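Local coordinates for protein ornithine carbamoyltransferase (Gloeobacter violaceus, PDB 3GD5) that probably catalyses the reversible transfer of the carbamoyl group of carbamoyl phosphate to the side-chain nitrogen of ornithine, yielding citrulline for arginine synthesis, at residues A69-L73 against G74-I78; Q114-L117 against E118-H122; H245-Q248 against L249-Y253. All coordinates share one frame; numbering follows the deposited sequence.

Interaction 1 (A69-L73 against G74-I78); sequences AMYQL and GGQVI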
ATOM      1  N   ALA A  69     -19.829 -16.529 -22.041  1.00 34.03           N
ATOM      2  CA  ALA A  69     -20.083 -16.575 -23.487  1.00 35.41           C
ATOM      3  C   ALA A  69     -19.182 -17.631 -24.120  1.00 35.36           C
ATOM      4  O   ALA A  69     -19.655 -18.523 -24.831  1.00 36.07           O
ATOM      5  CB  ALA A  69     -19.822 -15.208 -24.125  1.00 35.73           C
ATOM      6  N   MET A  70     -17.885 -17.542 -23.850  1.00 34.72           N
ATOM      7  CA  MET A  70     -16.945 -18.512 -24.398  1.00 35.23           C
ATOM      8  C   MET A  70     -17.251 -19.924 -23.883  1.00 36.10           C
ATOM      9  O   MET A  70     -17.124 -20.904 -24.621  1.00 38.56           O
ATOM     10  CB  MET A  70     -15.509 -18.107 -24.054  1.00 32.32           C
ATOM     11  CG  MET A  70     -14.453 -18.950 -24.761  1.00 32.47           C
ATOM     12  SD  MET A  70     -14.655 -18.981 -26.565  1.00 28.44           S
ATOM     13  CE  MET A  70     -12.977 -19.566 -27.052  1.00 28.08           C
ATOM     14  N   TYR A  71     -17.670 -20.045 -22.625  1.00 36.42           N
ATOM     15  CA  TYR A  71     -17.998 -21.369 -22.098  1.00 36.13           C
ATOM     16  C   TYR A  71     -19.198 -21.983 -22.829  1.00 35.98           C
ATOM     17  O   TYR A  71     -19.243 -23.189 -23.057  1.00 35.55           O
ATOM     18  CB  TYR A  71     -18.313 -21.312 -20.605  1.00 36.51           C
ATOM     19  CG  TYR A  71     -17.118 -21.140 -19.699  1.00 36.88           C
ATOM     20  CD1 TYR A  71     -15.815 -21.353 -20.163  1.00 37.50           C
ATOM     21  CD2 TYR A  71     -17.293 -20.779 -18.365  1.00 36.28           C
ATOM     22  CE1 TYR A  71     -14.717 -21.207 -19.309  1.00 36.65           C
ATOM     23  CE2 TYR A  71     -16.214 -20.631 -17.509  1.00 35.48           C
ATOM     24  CZ  TYR A  71     -14.937 -20.844 -17.979  1.00 35.78           C
ATOM     25  OH  TYR A  71     -13.883 -20.703 -17.107  1.00 40.02           O
ATOM     26  N   GLN A  72     -20.170 -21.157 -23.193  1.00 35.92           N
ATOM     27  CA  GLN A  72     -21.342 -21.674 -23.884  1.00 37.02           C
ATOM     28  C   GLN A  72     -21.032 -22.054 -25.323  1.00 37.33           C
ATOM     29  O   GLN A  72     -21.808 -22.764 -25.956  1.00 37.43           O
ATOM     30  CB  GLN A  72     -22.495 -20.670 -23.821  1.00 34.18           C
ATOM     31  CG  GLN A  72     -23.087 -20.580 -22.425  1.00 34.17           C
ATOM     32  CD  GLN A  72     -24.372 -19.789 -22.362  1.00 32.50           C
ATOM     33  OE1 GLN A  72     -25.046 -19.766 -21.332  1.00 35.77           O
ATOM     34  NE2 GLN A  72     -24.722 -19.137 -23.457  1.00 32.79           N
ATOM     35  N   LEU A  73     -19.898 -21.577 -25.829  1.00 36.07           N
ATOM     36  CA  LEU A  73     -19.461 -21.896 -27.178  1.00 35.91           C
ATOM     37  C   LEU A  73     -18.552 -23.124 -27.123  1.00 36.93           C
ATOM     38  O   LEU A  73     -18.087 -23.612 -28.152  1.00 38.90           O
ATOM     39  CB  LEU A  73     -18.715 -20.711 -27.798  1.00 34.45           C
ATOM     40  CG  LEU A  73     -19.604 -19.512 -28.163  1.00 35.65           C
ATOM     41  CD1 LEU A  73     -18.751 -18.356 -28.671  1.00 32.34           C
ATOM     42  CD2 LEU A  73     -20.610 -19.930 -29.235  1.00 36.14           C
ATOM     43  N   GLY A  74     -18.295 -23.612 -25.911  1.00 38.02           N
ATOM     44  CA  GLY A  74     -17.459 -24.789 -25.740  1.00 38.56           C
ATOM     45  C   GLY A  74     -15.955 -24.543 -25.707  1.00 39.13           C
ATOM     46  O   GLY A  74     -15.162 -25.476 -25.856  1.00 38.47           O
ATOM     47  N   GLY A  75     -15.551 -23.293 -25.517  1.00 36.76           N
ATOM     48  CA  GLY A  75     -14.129 -23.010 -25.469  1.00 36.71           C
ATOM     49  C   GLY A  75     -13.657 -22.742 -24.052  1.00 35.92           C
ATOM     50  O   GLY A  75     -14.450 -22.794 -23.096  1.00 33.93           O
ATOM     51  N   GLN A  76     -12.366 -22.469 -23.908  1.00 35.04           N
ATOM     52  CA  GLN A  76     -11.806 -22.158 -22.599  1.00 37.85           C
ATOM     53  C   GLN A  76     -11.463 -20.674 -22.523  1.00 36.78           C
ATOM     54  O   GLN A  76     -11.414 -19.989 -23.547  1.00 36.75           O
ATOM     55  CB  GLN A  76     -10.562 -23.008 -22.315  1.00 37.55           C
ATOM     56  CG  GLN A  76     -10.854 -24.228 -21.439  1.00 41.62           C
ATOM     57  CD  GLN A  76     -11.548 -23.853 -20.126  1.00 45.12           C
ATOM     58  OE1 GLN A  76     -11.294 -22.786 -19.544  1.00 47.84           O
ATOM     59  NE2 GLN A  76     -12.415 -24.734 -19.650  1.00 43.95           N
ATOM     60  N   VAL A  77     -11.219 -20.194 -21.305  1.00 35.13           N
ATOM     61  CA  VAL A  77     -10.906 -18.791 -21.062  1.00 33.97           C
ATOM     62  C   VAL A  77      -9.767 -18.638 -20.055  1.00 36.69           C
ATOM     63  O   VAL A  77      -9.671 -19.411 -19.092  1.00 34.23           O
ATOM     64  CB  VAL A  77     -12.149 -18.063 -20.482  1.00 34.48           C
ATOM     65  CG1 VAL A  77     -11.801 -16.647 -20.087  1.00 30.27           C
ATOM     66  CG2 VAL A  77     -13.290 -18.082 -21.501  1.00 32.69           C
ATOM     67  N   ILE A  78      -8.909 -17.644 -20.272  1.00 37.42           N
ATOM     68  CA  ILE A  78      -7.813 -17.376 -19.339  1.00 39.66           C
ATOM     69  C   ILE A  78      -7.681 -15.876 -19.100  1.00 41.25           C
ATOM     70  O   ILE A  78      -7.659 -15.085 -20.048  1.00 39.53           O
ATOM     71  CB  ILE A  78      -6.454 -17.891 -19.858  1.00 41.07           C
ATOM     72  CG1 ILE A  78      -6.553 -19.377 -20.203  1.00 42.66           C
ATOM     73  CG2 ILE A  78      -5.380 -17.702 -18.779  1.00 40.00           C
ATOM     74  CD1 ILE A  78      -5.270 -19.957 -20.750  1.00 45.48           C
TER

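Interaction 2 (Q114-L117 against E118-H122); sequences QTEL and EEYAH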
ATOM      1  N   GLN A 114      -7.286   3.842 -26.943  1.00 47.56           N
ATOM      2  CA  GLN A 114      -7.653   3.054 -28.109  1.00 48.00           C
ATOM      3  C   GLN A 114      -6.373   2.632 -28.826  1.00 48.69           C
ATOM      4  O   GLN A 114      -6.269   1.519 -29.341  1.00 49.25           O
ATOM      5  CB  GLN A 114      -8.514   3.898 -29.062  1.00 47.24           C
ATOM      6  CG  GLN A 114      -9.108   3.141 -30.244  1.00 46.06           C
ATOM      7  CD  GLN A 114     -10.288   2.270 -29.848  1.00 46.55           C
ATOM      8  OE1 GLN A 114     -10.907   2.493 -28.813  1.00 48.60           O
ATOM      9  NE2 GLN A 114     -10.616   1.287 -30.680  1.00 44.54           N
ATOM     10  N   THR A 115      -5.394   3.529 -28.847  1.00 49.83           N
ATOM     11  CA  THR A 115      -4.132   3.251 -29.519  1.00 52.36           C
ATOM     12  C   THR A 115      -3.426   2.015 -28.969  1.00 51.57           C
ATOM     13  O   THR A 115      -2.901   1.205 -29.736  1.00 51.54           O
ATOM     14  CB  THR A 115      -3.182   4.479 -29.456  1.00 53.14           C
ATOM     15  OG1 THR A 115      -1.976   4.183 -30.170  1.00 57.23           O
ATOM     16  CG2 THR A 115      -2.846   4.837 -28.019  1.00 52.95           C
ATOM     17  N   GLU A 116      -3.416   1.861 -27.647  1.00 51.96           N
ATOM     18  CA  GLU A 116      -2.776   0.696 -27.040  1.00 51.35           C
ATOM     19  C   GLU A 116      -3.501  -0.577 -27.475  1.00 50.16           C
ATOM     20  O   GLU A 116      -2.878  -1.614 -27.695  1.00 47.29           O
ATOM     21  CB  GLU A 116      -2.788   0.800 -25.514  1.00 53.02           C
ATOM     22  CG  GLU A 116      -2.247  -0.457 -24.830  1.00 56.89           C
ATOM     23  CD  GLU A 116      -1.957  -0.257 -23.354  1.00 58.33           C
ATOM     24  OE1 GLU A 116      -2.861   0.184 -22.615  1.00 59.86           O
ATOM     25  OE2 GLU A 116      -0.820  -0.552 -22.931  1.00 59.20           O
ATOM     26  N   LEU A 117      -4.822  -0.485 -27.598  1.00 49.86           N
ATOM     27  CA  LEU A 117      -5.640  -1.618 -28.022  1.00 49.59           C
ATOM     28  C   LEU A 117      -5.206  -2.043 -29.416  1.00 49.40           C
ATOM     29  O   LEU A 117      -5.170  -3.229 -29.742  1.00 49.84           O
ATOM     30  CB  LEU A 117      -7.123  -1.226 -28.058  1.00 48.18           C
ATOM     31  CG  LEU A 117      -8.077  -2.310 -28.566  1.00 47.38           C
ATOM     32  CD1 LEU A 117      -8.026  -3.482 -27.595  1.00 46.40           C
ATOM     33  CD2 LEU A 117      -9.508  -1.769 -28.688  1.00 44.51           C
ATOM     34  N   GLU A 118      -4.880  -1.056 -30.238  1.00 50.10           N
ATOM     35  CA  GLU A 118      -4.462  -1.300 -31.608  1.00 50.50           C
ATOM     36  C   GLU A 118      -3.082  -1.957 -31.647  1.00 50.05           C
ATOM     37  O   GLU A 118      -2.802  -2.773 -32.527  1.00 49.44           O
ATOM     38  CB  GLU A 118      -4.498   0.026 -32.376  1.00 51.63           C
ATOM     39  CG  GLU A 118      -5.882   0.682 -32.291  1.00 53.60           C
ATOM     40  CD  GLU A 118      -5.933   2.100 -32.839  1.00 55.57           C
ATOM     41  OE1 GLU A 118      -5.035   2.903 -32.503  1.00 57.06           O
ATOM     42  OE2 GLU A 118      -6.886   2.414 -33.587  1.00 54.64           O
ATOM     43  N   GLU A 119      -2.235  -1.606 -30.679  1.00 48.91           N
ATOM     44  CA  GLU A 119      -0.895  -2.181 -30.560  1.00 48.03           C
ATOM     45  C   GLU A 119      -1.041  -3.701 -30.471  1.00 47.00           C
ATOM     46  O   GLU A 119      -0.394  -4.453 -31.208  1.00 43.36           O
ATOM     47  CB  GLU A 119      -0.219  -1.677 -29.280  1.00 51.01           C
ATOM     48  CG  GLU A 119       0.855  -0.626 -29.456  1.00 56.47           C
ATOM     49  CD  GLU A 119       2.158  -1.206 -29.975  1.00 59.18           C
ATOM     50  OE1 GLU A 119       2.176  -1.691 -31.123  1.00 62.48           O
ATOM     51  OE2 GLU A 119       3.166  -1.178 -29.236  1.00 60.18           O
ATOM     52  N   TYR A 120      -1.895  -4.143 -29.551  1.00 44.87           N
ATOM     53  CA  TYR A 120      -2.135  -5.564 -29.359  1.00 44.71           C
ATOM     54  C   TYR A 120      -2.616  -6.243 -30.632  1.00 45.41           C
ATOM     55  O   TYR A 120      -2.070  -7.261 -31.041  1.00 45.13           O
ATOM     56  CB  TYR A 120      -3.177  -5.793 -28.262  1.00 43.84           C
ATOM     57  CG  TYR A 120      -2.637  -5.720 -26.860  1.00 42.93           C
ATOM     58  CD1 TYR A 120      -2.593  -4.513 -26.169  1.00 41.90           C
ATOM     59  CD2 TYR A 120      -2.174  -6.869 -26.216  1.00 41.94           C
ATOM     60  CE1 TYR A 120      -2.102  -4.452 -24.870  1.00 43.81           C
ATOM     61  CE2 TYR A 120      -1.684  -6.819 -24.925  1.00 41.75           C
ATOM     62  CZ  TYR A 120      -1.651  -5.610 -24.256  1.00 42.43           C
ATOM     63  OH  TYR A 120      -1.174  -5.556 -22.970  1.00 45.04           O
ATOM     64  N   ALA A 121      -3.653  -5.681 -31.246  1.00 46.67           N
ATOM     65  CA  ALA A 121      -4.212  -6.256 -32.462  1.00 49.66           C
ATOM     66  C   ALA A 121      -3.134  -6.377 -33.526  1.00 50.63           C
ATOM     67  O   ALA A 121      -3.067  -7.361 -34.262  1.00 52.93           O
ATOM     68  CB  ALA A 121      -5.357  -5.383 -32.978  1.00 49.25           C
ATOM     69  N   HIS A 122      -2.282  -5.365 -33.587  1.00 50.85           N
ATOM     70  CA  HIS A 122      -1.206  -5.320 -34.561  1.00 52.00           C
ATOM     71  C   HIS A 122      -0.186  -6.454 -34.407  1.00 51.16           C
ATOM     72  O   HIS A 122       0.194  -7.093 -35.390  1.00 51.68           O
ATOM     73  CB  HIS A 122      -0.506  -3.966 -34.449  1.00 55.12           C
ATOM     74  CG  HIS A 122       0.470  -3.696 -35.548  1.00 60.12           C
ATOM     75  ND1 HIS A 122       1.538  -4.525 -35.816  1.00 62.41           N
ATOM     76  CD2 HIS A 122       0.546  -2.681 -36.442  1.00 61.34           C
ATOM     77  CE1 HIS A 122       2.231  -4.032 -36.827  1.00 63.91           C
ATOM     78  NE2 HIS A 122       1.650  -2.913 -37.225  1.00 63.55           N
TER

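Interaction 3 (H245-Q248 against L249-Y253); sequences HRLQ and LFEQY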
ATOM      1  N   HIS A 245     -19.211  21.006  -8.415  1.00 73.15           N
ATOM      2  CA  HIS A 245     -19.243  21.292  -9.843  1.00 72.12           C
ATOM      3  C   HIS A 245     -19.780  20.119 -10.646  1.00 72.35           C
ATOM      4  O   HIS A 245     -20.410  20.308 -11.685  1.00 72.84           O
ATOM      5  CB  HIS A 245     -17.845  21.635 -10.366  1.00 71.90           C
ATOM      6  CG  HIS A 245     -17.317  22.950  -9.886  1.00 71.24           C
ATOM      7  ND1 HIS A 245     -18.106  24.075  -9.778  1.00 70.54           N
ATOM      8  CD2 HIS A 245     -16.067  23.333  -9.535  1.00 69.65           C
ATOM      9  CE1 HIS A 245     -17.363  25.093  -9.382  1.00 69.90           C
ATOM     10  NE2 HIS A 245     -16.122  24.670  -9.228  1.00 69.51           N
ATOM     11  N   ARG A 246     -19.526  18.905 -10.169  1.00 71.84           N
ATOM     12  CA  ARG A 246     -19.984  17.719 -10.875  1.00 70.98           C
ATOM     13  C   ARG A 246     -21.502  17.648 -10.907  1.00 70.51           C
ATOM     14  O   ARG A 246     -22.097  17.415 -11.958  1.00 69.60           O
ATOM     15  CB  ARG A 246     -19.414  16.456 -10.228  1.00 71.48           C
ATOM     16  CG  ARG A 246     -19.336  15.279 -11.186  1.00 73.11           C
ATOM     17  CD  ARG A 246     -18.580  14.113 -10.584  1.00 74.78           C
ATOM     18  NE  ARG A 246     -19.419  13.337  -9.682  1.00 78.05           N
ATOM     19  CZ  ARG A 246     -20.420  12.559 -10.080  1.00 78.75           C
ATOM     20  NH1 ARG A 246     -20.705  12.450 -11.369  1.00 80.79           N
ATOM     21  NH2 ARG A 246     -21.141  11.898  -9.189  1.00 79.38           N
ATOM     22  N   LEU A 247     -22.126  17.854  -9.752  1.00 71.31           N
ATOM     23  CA  LEU A 247     -23.581  17.811  -9.655  1.00 72.33           C
ATOM     24  C   LEU A 247     -24.217  18.957 -10.436  1.00 72.68           C
ATOM     25  O   LEU A 247     -25.035  18.733 -11.327  1.00 72.76           O
ATOM     26  CB  LEU A 247     -24.015  17.882  -8.191  1.00 72.03           C
ATOM     27  CG  LEU A 247     -25.521  17.843  -7.933  1.00 72.11           C
ATOM     28  CD1 LEU A 247     -26.116  16.580  -8.530  1.00 72.43           C
ATOM     29  CD2 LEU A 247     -25.776  17.899  -6.439  1.00 73.40           C
ATOM     30  N   GLN A 248     -23.838  20.184 -10.090  1.00 73.56           N
ATOM     31  CA  GLN A 248     -24.356  21.377 -10.756  1.00 74.28           C
ATOM     32  C   GLN A 248     -23.798  21.445 -12.172  1.00 73.48           C
ATOM     33  O   GLN A 248     -23.125  22.407 -12.530  1.00 74.53           O
ATOM     34  CB  GLN A 248     -23.938  22.639  -9.991  1.00 75.68           C
ATOM     35  CG  GLN A 248     -24.526  22.772  -8.591  1.00 78.29           C
ATOM     36  CD  GLN A 248     -26.008  23.095  -8.605  1.00 79.31           C
ATOM     37  OE1 GLN A 248     -26.423  24.135  -9.120  1.00 79.97           O
ATOM     38  NE2 GLN A 248     -26.814  22.206  -8.035  1.00 79.63           N
ATOM     39  N   LEU A 249     -24.083  20.424 -12.973  1.00 71.48           N
ATOM     40  CA  LEU A 249     -23.587  20.364 -14.342  1.00 70.02           C
ATOM     41  C   LEU A 249     -24.183  19.161 -15.062  1.00 68.40           C
ATOM     42  O   LEU A 249     -24.558  19.244 -16.232  1.00 67.95           O
ATOM     43  CB  LEU A 249     -22.062  20.257 -14.333  1.00 70.83           C
ATOM     44  CG  LEU A 249     -21.311  20.213 -15.664  1.00 72.06           C
ATOM     45  CD1 LEU A 249     -21.746  21.368 -16.557  1.00 72.69           C
ATOM     46  CD2 LEU A 249     -19.817  20.285 -15.387  1.00 72.40           C
ATOM     47  N   PHE A 250     -24.264  18.045 -14.345  1.00 66.23           N
ATOM     48  CA  PHE A 250     -24.821  16.807 -14.874  1.00 63.72           C
ATOM     49  C   PHE A 250     -26.215  16.590 -14.296  1.00 63.13           C
ATOM     50  O   PHE A 250     -27.008  15.809 -14.820  1.00 63.47           O
ATOM     51  CB  PHE A 250     -23.925  15.634 -14.485  1.00 62.46           C
ATOM     52  CG  PHE A 250     -22.858  15.327 -15.488  1.00 60.61           C
ATOM     53  CD1 PHE A 250     -23.169  14.660 -16.667  1.00 59.92           C
ATOM     54  CD2 PHE A 250     -21.539  15.695 -15.252  1.00 59.25           C
ATOM     55  CE1 PHE A 250     -22.182  14.361 -17.599  1.00 60.36           C
ATOM     56  CE2 PHE A 250     -20.543  15.401 -16.180  1.00 59.39           C
ATOM     57  CZ  PHE A 250     -20.863  14.732 -17.354  1.00 60.05           C
ATOM     58  N   GLU A 251     -26.491  17.304 -13.212  1.00 61.91           N
ATOM     59  CA  GLU A 251     -27.756  17.232 -12.490  1.00 61.88           C
ATOM     60  C   GLU A 251     -29.018  17.147 -13.353  1.00 60.63           C
ATOM     61  O   GLU A 251     -29.856  16.273 -13.144  1.00 59.60           O
ATOM     62  CB  GLU A 251     -27.854  18.443 -11.560  1.00 64.03           C
ATOM     63  CG  GLU A 251     -28.818  18.288 -10.404  1.00 66.30           C
ATOM     64  CD  GLU A 251     -28.805  19.502  -9.493  1.00 68.08           C
ATOM     65  OE1 GLU A 251     -29.483  19.464  -8.443  1.00 68.80           O
ATOM     66  OE2 GLU A 251     -28.118  20.492  -9.833  1.00 66.73           O
ATOM     67  N   GLN A 252     -29.148  18.055 -14.318  1.00 59.80           N
ATOM     68  CA  GLN A 252     -30.318  18.106 -15.197  1.00 58.12           C
ATOM     69  C   GLN A 252     -30.383  16.961 -16.208  1.00 56.50           C
ATOM     70  O   GLN A 252     -31.388  16.795 -16.905  1.00 54.94           O
ATOM     71  CB  GLN A 252     -30.344  19.436 -15.960  1.00 59.61           C
ATOM     72  CG  GLN A 252     -29.854  20.636 -15.159  1.00 63.33           C
ATOM     73  CD  GLN A 252     -28.341  20.841 -15.251  1.00 65.88           C
ATOM     74  OE1 GLN A 252     -27.553  19.906 -15.062  1.00 65.64           O
ATOM     75  NE2 GLN A 252     -27.933  22.075 -15.536  1.00 66.32           N
ATOM     76  N   TYR A 253     -29.311  16.179 -16.286  1.00 54.30           N
ATOM     77  CA  TYR A 253     -29.228  15.066 -17.224  1.00 52.82           C
ATOM     78  C   TYR A 253     -29.549  13.740 -16.551  1.00 53.20           C
ATOM     79  O   TYR A 253     -28.832  12.746 -16.705  1.00 56.06           O
ATOM     80  CB  TYR A 253     -27.829  15.034 -17.831  1.00 51.28           C
ATOM     81  CG  TYR A 253     -27.525  16.279 -18.624  1.00 50.42           C
ATOM     82  CD1 TYR A 253     -27.795  16.338 -19.992  1.00 48.80           C
ATOM     83  CD2 TYR A 253     -27.014  17.417 -18.000  1.00 47.73           C
ATOM     84  CE1 TYR A 253     -27.566  17.496 -20.719  1.00 47.69           C
ATOM     85  CE2 TYR A 253     -26.784  18.582 -18.720  1.00 48.61           C
ATOM     86  CZ  TYR A 253     -27.065  18.614 -20.079  1.00 48.17           C
ATOM     87  OH  TYR A 253     -26.870  19.773 -20.796  1.00 48.34           O
TER

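Interaction 1 (A69-L73 against G74-I78)
Met70 on the last turn of helix 60-72 reaches over the bend to Val77 on strand 76-79, and its side chain runs along the returning backbone. Its CB meets Val77 CG2 at 3.4 Å, tighter than usual for two carbons. With CG anti to the backbone N (chi1 -171°), the chain is led onward to the strand, where Met70 CG lies 3.4 Å from Gln76 O. A bend at chi2 (54°) then turns SD aside and carries Met70 CE past Gln76 O, 3.9 Å away, to Gly75 CA. Lys49, Leu46 and Leu51 also border this methionine, whose unbranched chain can follow such a curved path.

The helix ends in a Schellman motif. Gly75 N bonds to Met70 O at 3.0 Å with a fairly straight N-H (159°), and Gly74 N bonds to Tyr71 O at 3.0 Å. Met70 O also accepts from Leu73 N. Gly74 has positive phi, where a CB would collide with Leu73 O.

On the other flank, the Tyr71 ring turns its edge to the backbone after the bend: Gly75 O lies in the ring plane, 3.5 Å from Tyr71 CD1, and Tyr71 CE1 is 3.8 Å from Gln76 OE1. That amide oxygen accepts Val77 N at 3.1 Å, which ties the end of Gln76 back to the amide of the next residue. Gln76 also packs on Tyr71 of a neighbouring subunit.

The bend thus joins helix to strand in the beta-alpha-beta unit 50-55, 60-72, 76-79. Its chemistry divides the labour: backbone amides close the helix end while Met70 and Val77 carbons pack across the bend; the positive phi of Gly74 calls for glycine, and at Gly75 a CB would run into Met70 CE where it now lies.

Interaction 2 (Q114-L117 against E118-H122)
Gln114 to Ala121 are joined first by main-chain bonds: Gln114 O accepts Glu118 N at 3.1 Å, and the same i to i+4 step links Thr115 with Glu119, Glu116 with Tyr120, and Leu117 with Ala121.

Next come the side-chain packing contacts. Glu116 and Tyr120 run alongside each other in one direction, with Glu116 CG in the plane of the ring at its edge, 4.0 Å from Tyr120 CE1. Tyr120 CG sits beside its own backbone N (chi1 -81°), and this swings the ring back along the helix until CD1 is 3.3 Å from Glu116 O. Helix 114-124 is the crossover between parallel strands 106-110 and 128-130, and this flank faces inward: Tyr120 rests on Ile109 and Val93, while Leu117 reaches Ile109 and Val128. A serine in place of Tyr120 would probably open a gap beside Val93 and Ile109 and leave Glu116 CG without its aromatic neighbour.

Polar side chains come last. Glu118, suited to an exposed position, folds back over the preceding turn: its CG lies 3.1 Å from Gln114 O and its OE1 3.1 Å from Thr115 CA, with the carboxylate 84° from the Gln114 amide plane. Gln114 OE1 bonds to Thr133 OG1 and its NE2 to Leu17 O.

Interaction 3 (H245-Q248 against L249-Y253)
Phe250 N bonds to Arg246 O at 3.3 Å (N-H...O 144°) in a short, irregular helix, 247-250, with backbone angles that fit an inverse gamma turn at Gln248 and a type I beta turn from Phe250 to Tyr253, closed by Tyr253 N on Phe250 O. Leu247 O is uncertainly placed, so bonds to it, including the gamma turn's closing one, are doubtful.

Phe250 also turns its ring edge to the same carbonyl, CD2 lying 3.8 Å from Arg246 O. A large flat residue suits this buried place, since the ring stacks with Trp234 and meets Phe192 edge to face. Leu249 sets its CB 3.1 Å from His245 O and, with CG anti to the backbone N (chi1 -179°), has CD2 farther along beside the same oxygen; it also packs on Phe192 and on Gly191 of another subunit. Arg246 makes a salt bridge with Glu279, and His245 NE2 bonds to Gly166 O of that other subunit.

Leu247 CD1 touches the aliphatic part of Glu251 at CG, 3.7 Å away. Gln248 and Glu251 run alongside each other, and Gln248 NE2 comes to 2.8 Å from Glu251 OE2, at an angle too poor for a hydrogen bond.

In the fold
Interactions 1 and 2 belong to the carbamoyl phosphate domain and interaction 3 to the ornithine domain. Interaction 1 is the turn from helix 60-72 into strand 76-79, and interaction 2 lies on helix 114-124; both belong to crossovers of the same parallel sheet, their centres about 23 Å apart. Interaction 3 is about 41 Å from interaction 1 and about 34 Å from interaction 2, centre to centre. Of the residues assigned by similarity, Pro138 (carbamoyl phosphate) is about 6 Å and Asn168 (ornithine) about 7 Å from Gln114, side chain to side chain; likewise Val77 is about 10 Å from Thr62 (carbamoyl phosphate) and Phe250 about 9 Å from Asp232 (ornithine). Interactions 1 and 3 also meet other subunits.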